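Local coordinates for lysyl oxidase (Pichia pastoris, PDB 1W7C), which oxidises primary amines, lysine side chains among them, to aldehydes with a self-derived topaquinone cofactor and a copper ion, at the interface of chains A and B. Sequence-based numbering; all coordinates share one arbitrary frame. Chains: chain A/B, Lysyl oxidase.

Contact 1 and contact 2 share no residue, and the centres of their C-alpha atoms lie about 43 Å apart in the copper amine oxidase dimer; by its two-fold symmetry each has a twin with the chains exchanged. In contact 1, strands 504-518, 526-536, 553-559 and 670-678 of chain A meet segments of chain B, most of them next to its copper ligands in sequence. Contact 2 adds ion pairs to an apolar centre. From A:Asp358, the predicted catalytic base, the centre of contact 2 is about 17 Å away, that of contact 1 about 36 Å. Contact 1 may brace the copper side of chain B, contact 2 the topaquinone loop of chain A.

Contact 1: the interface of chains A and B. Residues chain A 510, 512, 532, 554, 678; chain B 477, 487, 653, 655.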
loop_
_atom_site.group_PDB
_atom_site.type_symbol
_atom_site.label_atom_id
_atom_site.label_comp_id
_atom_site.label_asym_id
_atom_site.label_seq_id
_atom_site.Cartn_x
_atom_site.Cartn_y
_atom_site.Cartn_z
ATOM N N TYR A 510 -9.380 4.499 18.890
ATOM C CA TYR A 510 -9.747 3.212 19.472
ATOM C C TYR A 510 -8.472 2.403 19.662
ATOM O O TYR A 510 -7.869 1.974 18.665
ATOM C CB TYR A 510 -10.743 2.458 18.591
ATOM C CG TYR A 510 -12.161 2.992 18.704
ATOM C CD1 TYR A 510 -12.594 4.048 17.945
ATOM C CD2 TYR A 510 -13.041 2.476 19.630
ATOM C CE1 TYR A 510 -13.872 4.543 18.061
ATOM C CE2 TYR A 510 -14.315 2.984 19.765
ATOM C CZ TYR A 510 -14.729 4.016 18.973
ATOM O OH TYR A 510 -16.006 4.535 19.095
ATOM N N MET A 512 -6.379 -0.824 20.865
ATOM C CA MET A 512 -6.600 -2.267 20.885
ATOM C C MET A 512 -5.568 -2.910 21.754
ATOM O O MET A 512 -4.392 -2.652 21.602
ATOM C CB MET A 512 -6.463 -2.802 19.461
ATOM C CG MET A 512 -7.438 -2.216 18.454
ATOM S SD MET A 512 -6.975 -2.644 16.785
ATOM C CE MET A 512 -8.313 -1.858 15.908
ATOM N N ILE A 532 -11.229 -3.165 22.687
ATOM C CA ILE A 532 -11.053 -1.770 22.301
ATOM C C ILE A 532 -11.382 -0.817 23.460
ATOM O O ILE A 532 -12.207 -1.129 24.302
ATOM C CB ILE A 532 -11.932 -1.439 21.076
ATOM C CG1 ILE A 532 -13.423 -1.840 21.288
ATOM C CG2 ILE A 532 -11.359 -2.159 19.857
ATOM C CD1 ILE A 532 -14.427 -1.053 20.459
ATOM N N ILE A 554 -6.953 2.717 15.932
ATOM C CA ILE A 554 -7.653 3.413 14.824
ATOM C C ILE A 554 -7.814 4.867 15.223
ATOM O O ILE A 554 -8.363 5.153 16.284
ATOM C CB ILE A 554 -9.061 2.770 14.570
ATOM C CG1 ILE A 554 -8.892 1.340 14.022
ATOM C CG2 ILE A 554 -9.949 3.647 13.671
ATOM C CD1 ILE A 554 -10.199 0.534 13.975
ATOM N N PHE A 678 -16.079 6.314 8.740
ATOM C CA PHE A 678 -16.162 5.451 9.902
ATOM C C PHE A 678 -17.354 5.887 10.724
ATOM O O PHE A 678 -17.315 6.895 11.401
ATOM C CB PHE A 678 -14.859 5.575 10.671
ATOM C CG PHE A 678 -14.685 4.597 11.796
ATOM C CD1 PHE A 678 -13.874 3.491 11.623
ATOM C CD2 PHE A 678 -15.320 4.760 13.028
ATOM C CE1 PHE A 678 -13.707 2.578 12.627
ATOM C CE2 PHE A 678 -15.123 3.824 14.065
ATOM C CZ PHE A 678 -14.312 2.745 13.841
ATOM N N LEU B 477 -18.350 -2.180 18.104
ATOM C CA LEU B 477 -19.209 -1.027 17.979
ATOM C C LEU B 477 -20.638 -1.467 17.697
ATOM O O LEU B 477 -20.859 -2.469 17.054
ATOM C CB LEU B 477 -18.701 -0.127 16.835
ATOM C CG LEU B 477 -17.252 0.373 16.988
ATOM C CD1 LEU B 477 -16.822 1.108 15.793
ATOM C CD2 LEU B 477 -17.117 1.223 18.240
ATOM N N PHE B 487 -15.072 -7.567 17.106
ATOM C CA PHE B 487 -13.673 -7.359 16.821
ATOM C C PHE B 487 -12.902 -8.648 16.537
ATOM O O PHE B 487 -13.049 -9.636 17.270
ATOM C CB PHE B 487 -13.184 -6.714 18.106
ATOM C CG PHE B 487 -11.745 -6.286 18.159
ATOM C CD1 PHE B 487 -11.111 -6.196 19.408
ATOM C CD2 PHE B 487 -11.066 -5.830 17.064
ATOM C CE1 PHE B 487 -9.814 -5.743 19.514
ATOM C CE2 PHE B 487 -9.748 -5.375 17.186
ATOM C CZ PHE B 487 -9.136 -5.348 18.392
ATOM N N HIS B 653 -6.428 -6.018 11.792
ATOM C CA HIS B 653 -7.258 -5.902 12.981
ATOM C C HIS B 653 -8.570 -5.253 12.561
ATOM O O HIS B 653 -8.621 -4.047 12.289
ATOM C CB HIS B 653 -6.600 -5.011 14.024
ATOM C CG HIS B 653 -5.195 -5.384 14.373
ATOM N ND1 HIS B 653 -4.820 -6.668 14.705
ATOM C CD2 HIS B 653 -4.069 -4.639 14.400
ATOM C CE1 HIS B 653 -3.522 -6.677 14.961
ATOM N NE2 HIS B 653 -3.038 -5.463 14.756
ATOM N N LEU B 655 -12.267 -4.014 13.071
ATOM C CA LEU B 655 -13.268 -3.486 13.997
ATOM C C LEU B 655 -14.378 -2.911 13.097
ATOM O O LEU B 655 -14.349 -1.717 12.708
ATOM C CB LEU B 655 -12.661 -2.391 14.871
ATOM C CG LEU B 655 -13.637 -1.853 15.925
ATOM C CD1 LEU B 655 -13.932 -2.899 17.000
ATOM C CD2 LEU B 655 -13.142 -0.558 16.574
#
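A:Ile532 and B:Leu655 meet tip to tip in a homodimer interface patch held by apolar contacts, where beta strands of one copper/topaquinone oxidase subunit pack on loops and a strand end of the other and so hold the pair together by close fit. A:Ile532 has chi1 52°, with CG1 wedged between the backbone N and the carbonyl carbon and CG2 beside the N. Both branches reach the leucine fork, CG2 of A:Ile532 lying 3.9 Å from CD1 of B:Leu655. The same CG2 methyl also sits over one face of the B:Phe487 ring, displaced toward its rim, as the two side chains pass in opposite directions.

Further along, A:Met512 extends beyond CG (chi2 168°) and runs obliquely past the tip of that ring, with CG 3.6 Å from CZ of B:Phe487. The sulfur SD of A:Met512 continues to CB of B:His653 at 3.7 Å; a long, flexible, unbranched chain suits a place where two such different groups must be covered. From another strand, CD1 of A:Ile554 lies 3.9 Å from CB of B:Leu655, so the leucine is pressed at its base as well as its tips.

B:Leu477 uses its fork to join two aromatic rings. CD1 of B:Leu477 touches the CE2-CZ side of A:Phe678, 3.6 Å from CZ, the side chains crossing at about a right angle. CD2 of B:Leu477 stands above the phenol plane of A:Tyr510, just outside the CE2-CZ rim, 3.6 Å from CE2 and close to the phenol oxygen. No polar bond crosses the patch, which rests on apolar packing. B:Phe487 adjoins the copper ligand B:His488, and B:His653 and B:Leu655 flank B:His654, another copper ligand, so this packing may brace the copper site.

Contact 2: the interface of chains A and B. Residues chain A 370, 373-374, 434, 439, 728; chain B 412, 414, 419, 421, 706.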
loop_
_atom_site.group_PDB
_atom_site.type_symbol
_atom_site.label_atom_id
_atom_site.label_comp_id
_atom_site.label_asym_id
_atom_site.label_seq_id
_atom_site.Cartn_x
_atom_site.Cartn_y
_atom_site.Cartn_z
ATOM N N VAL A 370 3.768 14.266 -19.513
ATOM C CA VAL A 370 3.912 13.585 -20.820
ATOM C C VAL A 370 2.661 12.770 -21.069
ATOM O O VAL A 370 2.426 11.769 -20.392
ATOM C CB VAL A 370 5.134 12.686 -20.837
ATOM C CG1 VAL A 370 5.234 11.980 -22.167
ATOM C CG2 VAL A 370 6.428 13.525 -20.498
ATOM N N TYR A 373 1.877 8.551 -20.956
ATOM C CA TYR A 373 2.864 7.890 -20.130
ATOM C C TYR A 373 2.755 8.316 -18.671
ATOM O O TYR A 373 2.661 7.500 -17.763
ATOM C CB TYR A 373 4.265 8.172 -20.669
ATOM C CG TYR A 373 4.541 7.429 -21.962
ATOM C CD1 TYR A 373 4.135 7.937 -23.182
ATOM C CD2 TYR A 373 5.153 6.177 -21.944
ATOM C CE1 TYR A 373 4.351 7.228 -24.344
ATOM C CE2 TYR A 373 5.389 5.461 -23.120
ATOM C CZ TYR A 373 4.971 5.998 -24.311
ATOM O OH TYR A 373 5.195 5.378 -25.516
ATOM N N ASP A 374 2.773 9.618 -18.440
ATOM C CA ASP A 374 2.624 10.127 -17.088
ATOM C C ASP A 374 1.198 9.962 -16.556
ATOM O O ASP A 374 1.023 9.809 -15.341
ATOM C CB ASP A 374 3.038 11.591 -16.969
ATOM C CG ASP A 374 4.533 11.803 -16.949
ATOM O OD1 ASP A 374 5.313 10.888 -16.591
ATOM O OD2 ASP A 374 4.990 12.920 -17.302
ATOM N N THR A 434 9.310 17.556 -11.154
ATOM C CA THR A 434 10.702 17.198 -11.313
ATOM C C THR A 434 11.519 18.385 -10.842
ATOM O O THR A 434 11.523 19.450 -11.459
ATOM C CB THR A 434 11.048 16.884 -12.766
ATOM O OG1 THR A 434 10.214 15.820 -13.270
ATOM C CG2 THR A 434 12.491 16.431 -12.826
ATOM N N ASP A 439 12.098 13.240 -9.243
ATOM C CA ASP A 439 10.787 13.305 -9.855
ATOM C C ASP A 439 9.792 12.786 -8.843
ATOM O O ASP A 439 9.828 11.612 -8.458
ATOM C CB ASP A 439 10.714 12.437 -11.090
ATOM C CG ASP A 439 11.688 12.853 -12.158
ATOM O OD1 ASP A 439 12.933 12.691 -11.955
ATOM O OD2 ASP A 439 11.298 13.351 -13.224
ATOM N N TYR A 728 2.729 18.588 -25.654
ATOM C CA TYR A 728 3.883 18.543 -24.751
ATOM C C TYR A 728 5.081 19.233 -25.360
ATOM O O TYR A 728 5.639 18.786 -26.385
ATOM C CB TYR A 728 4.236 17.110 -24.394
ATOM C CG TYR A 728 5.411 17.003 -23.457
ATOM C CD1 TYR A 728 5.259 17.198 -22.092
ATOM C CD2 TYR A 728 6.684 16.710 -23.931
ATOM C CE1 TYR A 728 6.323 17.108 -21.212
ATOM C CE2 TYR A 728 7.764 16.602 -23.050
ATOM C CZ TYR A 728 7.569 16.811 -21.693
ATOM O OH TYR A 728 8.611 16.714 -20.805
ATOM N N ARG B 412 10.621 7.567 -14.278
ATOM C CA ARG B 412 10.783 8.633 -15.246
ATOM C C ARG B 412 11.899 9.562 -14.825
ATOM O O ARG B 412 12.267 9.603 -13.644
ATOM C CB ARG B 412 9.491 9.487 -15.342
ATOM C CG ARG B 412 9.356 10.458 -14.151
ATOM C CD ARG B 412 8.083 11.302 -14.120
ATOM N NE ARG B 412 7.707 11.847 -15.429
ATOM C CZ ARG B 412 8.362 12.794 -16.075
ATOM N NH1 ARG B 412 9.449 13.318 -15.541
ATOM N NH2 ARG B 412 7.936 13.178 -17.285
ATOM N N THR B 414 12.892 13.872 -16.180
ATOM C CA THR B 414 13.003 15.004 -17.099
ATOM C C THR B 414 14.238 15.797 -16.715
ATOM O O THR B 414 14.380 16.236 -15.592
ATOM C CB THR B 414 11.752 15.890 -17.024
ATOM O OG1 THR B 414 10.622 15.143 -17.492
ATOM C CG2 THR B 414 11.866 17.124 -17.887
ATOM N N SER B 419 12.907 13.895 -21.835
ATOM C CA SER B 419 12.098 13.196 -20.856
ATOM C C SER B 419 12.098 11.732 -21.193
ATOM O O SER B 419 11.888 11.369 -22.351
ATOM C CB SER B 419 10.660 13.710 -20.848
ATOM O OG SER B 419 10.574 14.999 -20.302
ATOM N N ILE B 421 10.434 8.134 -19.891
ATOM C CA ILE B 421 9.396 7.531 -19.050
ATOM C C ILE B 421 9.213 6.065 -19.451
ATOM O O ILE B 421 9.109 5.772 -20.636
ATOM C CB ILE B 421 7.999 8.285 -19.189
ATOM C CG1 ILE B 421 8.147 9.805 -19.114
ATOM C CG2 ILE B 421 7.013 7.760 -18.145
ATOM C CD1 ILE B 421 6.973 10.516 -19.581
ATOM N N TRP B 706 10.405 12.111 -30.775
ATOM C CA TRP B 706 9.797 11.086 -29.923
ATOM C C TRP B 706 10.285 9.733 -30.394
ATOM O O TRP B 706 10.134 9.399 -31.545
ATOM C CB TRP B 706 8.272 11.129 -30.029
ATOM C CG TRP B 706 7.627 12.412 -29.541
ATOM C CD1 TRP B 706 7.457 13.586 -30.250
ATOM C CD2 TRP B 706 7.040 12.640 -28.261
ATOM N NE1 TRP B 706 6.808 14.517 -29.470
ATOM C CE2 TRP B 706 6.538 13.961 -28.252
ATOM C CE3 TRP B 706 6.885 11.861 -27.110
ATOM C CZ2 TRP B 706 5.906 14.511 -27.148
ATOM C CZ3 TRP B 706 6.272 12.417 -26.010
ATOM C CH2 TRP B 706 5.786 13.726 -26.036
HETATM O O HOH W 1 7.948 16.292 -18.235
#
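CD1 of B:Ile421 points tip to tip into A:Val370 at the apolar centre, tight even at the CG1 branch of the valine; the shortest approach, to its CB, is too close to be trusted. The isoleucine stands on a hairpin, strands 411-415 and 418-422, that probably belongs to an arm of the kind by which copper amine oxidase subunits embrace each other. CD1 of B:Ile421 also lies 3.7 Å from CB of A:Tyr373. CG2 of A:Val370 covers one face of the A:Tyr728 ring near the rim, while B:Trp706 brings CH2 to 3.8 Å from CD2 of A:Tyr728, a broad indole closing the flank.

Outward, B:Arg412 grips A:Asp374 side-on. NE of B:Arg412 forms a salt bridge to OD1 of A:Asp374 at 2.8 Å, almost straight (175° at H) and in the guanidinium plane, on the syn side of the carboxylate oxygen. NH2 of B:Arg412 donates at 3.0 Å to OD2 of A:Asp374, which uses its syn lone pair but lies tilted from the guanidinium, since the two planes stand 48° apart. The chain bends at chi3 (-42°), and chi4 turns the guanidinium, so that NH1 of B:Arg412 makes a second salt bridge, at 3.0 Å to OD2 of A:Asp439 on its anti side. A:Val370 N also donates to OD2 of A:Asp374, steadying that carboxylate.

A:Thr434 and A:Asp439 are the ends of the Thr-X-X-Asn-Tyr-Asp sequence whose tyrosine becomes topaquinone. OG1 of A:Thr434 donates to OD2 of A:Asp439 at 2.7 Å, from the face opposite NH1.

At the rim, NH1 of B:Arg412 holds OG1 of B:Thr414 at 2.9 Å, and that hydroxyl bonds OG of B:Ser419. OG of B:Ser419 in turn meets OH of A:Tyr728 at 2.7 Å, and a water links the phenol to B:Thr414; small hydroxyls suit this network because they can both give and accept.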